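Local coordinates for factor H binding protein (Treponema denticola, PDB 3QZ0), which probably binds the complement regulator factor H at the bacterial surface as a small lipoprotein, at residues 67-72 / 84-89. Sequence-based numbering, arbitrary orientation.
Sequences DKKPGT and RKRFIP
Arg86 and Asp67 form a buried, bidentate salt bridge. The arginine offers its side, with NE 2.8 Å from Asp67 OD1 and NH2 2.9 Å from Asp67 OD2. Carboxylate and guanidinium are nearly coplanar, 27° apart. An extended side chain, with CG anti to the backbone N (chi1 170°), carries the guanidinium out to the loop.

Further hydrogen bonds fix both partners. Arg86 NH2 also donates to Thr72 O at 3.0 Å, from above the carbonyl plane, and NH1 binds Ser73 O. Asp67 OD1 accepts a second hydrogen bond from Lys69 N, 2.8 Å away, on the other face of the carboxylate. This closes an Asx turn. Thr72 OG1 donates to Lys69 O and lies over one face of the guanidinium. Lys69 CB covers that same face near its rim, and Phe87 CZ lies against the opposite one. Between the backbones, Lys68 N donates to Arg86 O at 2.8 Å.

Van der Waals contacts are fewer. Phe87 CE1 lies 3.5 Å from the carboxylate carbon Asp67 CG. The Lys68 and Ile88 side chains cross at about a right angle, with Lys68 CG 3.7 Å from Ile88 CG1. Val47 and Leu51 of helix 44-59 also touch Asp67.

Asp67 and Phe87 are an antiparallel, non-hydrogen-bonded pair at the end of the two-stranded sheet. The contact thus joins the helix-to-strand junction at 86-87 to an Asx turn and the type II beta turn of Lys69-Thr72.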
ATOM      1  N   ASP A  67       0.017   0.935   7.564  1.00 17.24           N
ATOM      2  CA  ASP A  67      -0.137  -0.516   7.649  1.00 16.06           C
ATOM      3  C   ASP A  67      -0.872  -0.845   8.947  1.00 19.10           C
ATOM      4  O   ASP A  67      -0.372  -0.575  10.038  1.00 19.36           O
ATOM      5  CB  ASP A  67       1.242  -1.196   7.644  1.00 16.66           C
ATOM      6  CG  ASP A  67       1.148  -2.712   7.545  1.00 17.36           C
ATOM      7  OD1 ASP A  67       0.024  -3.253   7.658  1.00 19.67           O
ATOM      8  OD2 ASP A  67       2.202  -3.351   7.337  1.00 18.16           O
ATOM      9  N   LYS A  68      -2.064  -1.418   8.833  1.00 18.14           N
ATOM     10  CA  LYS A  68      -2.845  -1.756  10.010  1.00 20.94           C
ATOM     11  C   LYS A  68      -2.414  -3.070  10.639  1.00 21.16           C
ATOM     12  O   LYS A  68      -2.888  -3.415  11.723  1.00 22.67           O
ATOM     13  CB  LYS A  68      -4.337  -1.791   9.681  1.00 23.76           C
ATOM     14  CG  LYS A  68      -4.921  -0.412   9.394  1.00 28.79           C
ATOM     15  CD  LYS A  68      -4.584   0.572  10.511  1.00 39.25           C
ATOM     16  CE  LYS A  68      -5.294   1.907  10.319  1.00 43.89           C
ATOM     17  NZ  LYS A  68      -4.841   2.931  11.305  1.00 50.70           N
ATOM     18  N   LYS A  69      -1.524  -3.799   9.968  1.00 19.35           N
ATOM     19  CA  LYS A  69      -0.926  -5.015  10.541  1.00 20.00           C
ATOM     20  C   LYS A  69       0.590  -4.884  10.509  1.00 18.65           C
ATOM     21  O   LYS A  69       1.286  -5.677   9.856  1.00 18.73           O
ATOM     22  CB  LYS A  69      -1.371  -6.251   9.760  1.00 21.38           C
ATOM     23  CG  LYS A  69      -2.887  -6.418   9.712  1.00 26.88           C
ATOM     24  CD  LYS A  69      -3.292  -7.687   8.968  1.00 39.27           C
ATOM     25  CE  LYS A  69      -4.805  -7.888   9.004  1.00 53.29           C
ATOM     26  NZ  LYS A  69      -5.223  -9.173   8.367  1.00 53.41           N
ATOM     27  N   PRO A  70       1.113  -3.858  11.191  1.00 18.11           N
ATOM     28  CA  PRO A  70       2.532  -3.531  11.049  1.00 19.14           C
ATOM     29  C   PRO A  70       3.456  -4.663  11.487  1.00 19.26           C
ATOM     30  O   PRO A  70       3.169  -5.359  12.468  1.00 19.54           O
ATOM     31  CB  PRO A  70       2.707  -2.310  11.965  1.00 21.61           C
ATOM     32  CG  PRO A  70       1.566  -2.372  12.924  1.00 21.31           C
ATOM     33  CD  PRO A  70       0.428  -2.974  12.152  1.00 19.07           C
ATOM     34  N   GLY A  71       4.549  -4.843  10.752  1.00 17.27           N
ATOM     35  CA  GLY A  71       5.561  -5.816  11.116  1.00 16.50           C
ATOM     36  C   GLY A  71       5.272  -7.221  10.635  1.00 18.62           C
ATOM     37  O   GLY A  71       5.988  -8.154  10.993  1.00 18.05           O
ATOM     38  N   THR A  72       4.223  -7.379   9.835  1.00 15.89           N
ATOM     39  CA  THR A  72       3.863  -8.696   9.316  1.00 18.13           C
ATOM     40  C   THR A  72       4.188  -8.833   7.823  1.00 21.02           C
ATOM     41  O   THR A  72       4.351  -7.839   7.111  1.00 17.31           O
ATOM     42  CB  THR A  72       2.372  -9.044   9.584  1.00 17.70           C
ATOM     43  OG1 THR A  72       1.512  -8.207   8.797  1.00 17.84           O
ATOM     44  CG2 THR A  72       2.036  -8.869  11.059  1.00 21.66           C
ATOM     45  N   ARG A  84      -6.474  -3.405   0.484  1.00 21.58           N
ATOM     46  CA  ARG A  84      -7.069  -2.121   0.844  1.00 21.37           C
ATOM     47  C   ARG A  84      -7.514  -2.081   2.301  1.00 21.11           C
ATOM     48  O   ARG A  84      -7.522  -1.023   2.914  1.00 27.37           O
ATOM     49  CB  ARG A  84      -8.247  -1.774  -0.079  1.00 21.11           C
ATOM     50  CG  ARG A  84      -7.851  -1.510  -1.521  1.00 22.45           C
ATOM     51  CD  ARG A  84      -9.036  -0.941  -2.324  1.00 25.32           C
ATOM     52  NE  ARG A  84      -8.731  -0.903  -3.748  1.00 28.74           N
ATOM     53  CZ  ARG A  84      -9.076  -1.861  -4.601  1.00 32.00           C
ATOM     54  NH1 ARG A  84      -9.761  -2.909  -4.166  1.00 32.16           N
ATOM     55  NH2 ARG A  84      -8.751  -1.767  -5.886  1.00 33.11           N
ATOM     56  N   LYS A  85      -7.878  -3.232   2.860  1.00 21.13           N
ATOM     57  CA  LYS A  85      -8.295  -3.271   4.252  1.00 21.51           C
ATOM     58  C   LYS A  85      -7.098  -3.169   5.191  1.00 22.12           C
ATOM     59  O   LYS A  85      -7.240  -2.775   6.345  1.00 23.38           O
ATOM     60  CB  LYS A  85      -9.075  -4.554   4.565  1.00 23.14           C
ATOM     61  CG  LYS A  85     -10.403  -4.682   3.830  1.00 32.70           C
ATOM     62  CD  LYS A  85     -11.221  -5.834   4.412  1.00 39.43           C
ATOM     63  CE  LYS A  85     -12.474  -6.113   3.594  1.00 51.09           C
ATOM     64  NZ  LYS A  85     -12.151  -6.708   2.264  1.00 52.77           N
ATOM     65  N   ARG A  86      -5.922  -3.527   4.694  1.00 18.57           N
ATOM     66  CA  ARG A  86      -4.725  -3.510   5.534  1.00 18.23           C
ATOM     67  C   ARG A  86      -3.915  -2.228   5.384  1.00 17.85           C
ATOM     68  O   ARG A  86      -3.418  -1.672   6.365  1.00 18.56           O
ATOM     69  CB  ARG A  86      -3.836  -4.713   5.225  1.00 20.43           C
ATOM     70  CG  ARG A  86      -2.472  -4.615   5.876  1.00 18.73           C
ATOM     71  CD  ARG A  86      -1.656  -5.874   5.704  1.00 21.30           C
ATOM     72  NE  ARG A  86      -0.301  -5.634   6.188  1.00 20.10           N
ATOM     73  CZ  ARG A  86       0.673  -6.535   6.195  1.00 18.50           C
ATOM     74  NH1 ARG A  86       0.450  -7.767   5.750  1.00 17.63           N
ATOM     75  NH2 ARG A  86       1.868  -6.186   6.645  1.00 19.18           N
ATOM     76  N   PHE A  87      -3.762  -1.776   4.144  1.00 19.32           N
ATOM     77  CA  PHE A  87      -2.939  -0.612   3.854  1.00 16.25           C
ATOM     78  C   PHE A  87      -3.864   0.558   3.564  1.00 16.00           C
ATOM     79  O   PHE A  87      -4.377   0.692   2.452  1.00 21.11           O
ATOM     80  CB  PHE A  87      -2.022  -0.902   2.674  1.00 18.16           C
ATOM     81  CG  PHE A  87      -1.026  -2.001   2.948  1.00 17.03           C
ATOM     82  CD1 PHE A  87       0.064  -1.769   3.777  1.00 18.25           C
ATOM     83  CD2 PHE A  87      -1.196  -3.266   2.405  1.00 16.95           C
ATOM     84  CE1 PHE A  87       0.981  -2.779   4.040  1.00 19.71           C
ATOM     85  CE2 PHE A  87      -0.293  -4.276   2.657  1.00 19.09           C
ATOM     86  CZ  PHE A  87       0.806  -4.032   3.481  1.00 18.22           C
ATOM     87  N   ILE A  88      -4.076   1.388   4.581  1.00 18.75           N
ATOM     88  CA  ILE A  88      -5.120   2.406   4.556  1.00 20.73           C
ATOM     89  C   ILE A  88      -4.535   3.777   4.269  1.00 21.16           C
ATOM     90  O   ILE A  88      -3.573   4.190   4.916  1.00 21.36           O
ATOM     91  CB  ILE A  88      -5.839   2.483   5.915  1.00 23.53           C
ATOM     92  CG1 ILE A  88      -6.317   1.096   6.344  1.00 29.59           C
ATOM     93  CG2 ILE A  88      -7.021   3.443   5.839  1.00 26.83           C
ATOM     94  CD1 ILE A  88      -7.403   0.557   5.467  1.00 34.43           C
ATOM     95  N   PRO A  89      -5.118   4.496   3.302  1.00 19.59           N
ATOM     96  CA  PRO A  89      -4.591   5.821   2.965  1.00 18.88           C
ATOM     97  C   PRO A  89      -5.221   6.914   3.809  1.00 27.32           C
ATOM     98  O   PRO A  89      -6.427   6.885   4.047  1.00 28.97           O
ATOM     99  CB  PRO A  89      -4.988   5.980   1.496  1.00 23.20           C
ATOM    100  CG  PRO A  89      -6.284   5.219   1.388  1.00 24.15           C
ATOM    101  CD  PRO A  89      -6.192   4.069   2.384  1.00 21.53           C
TER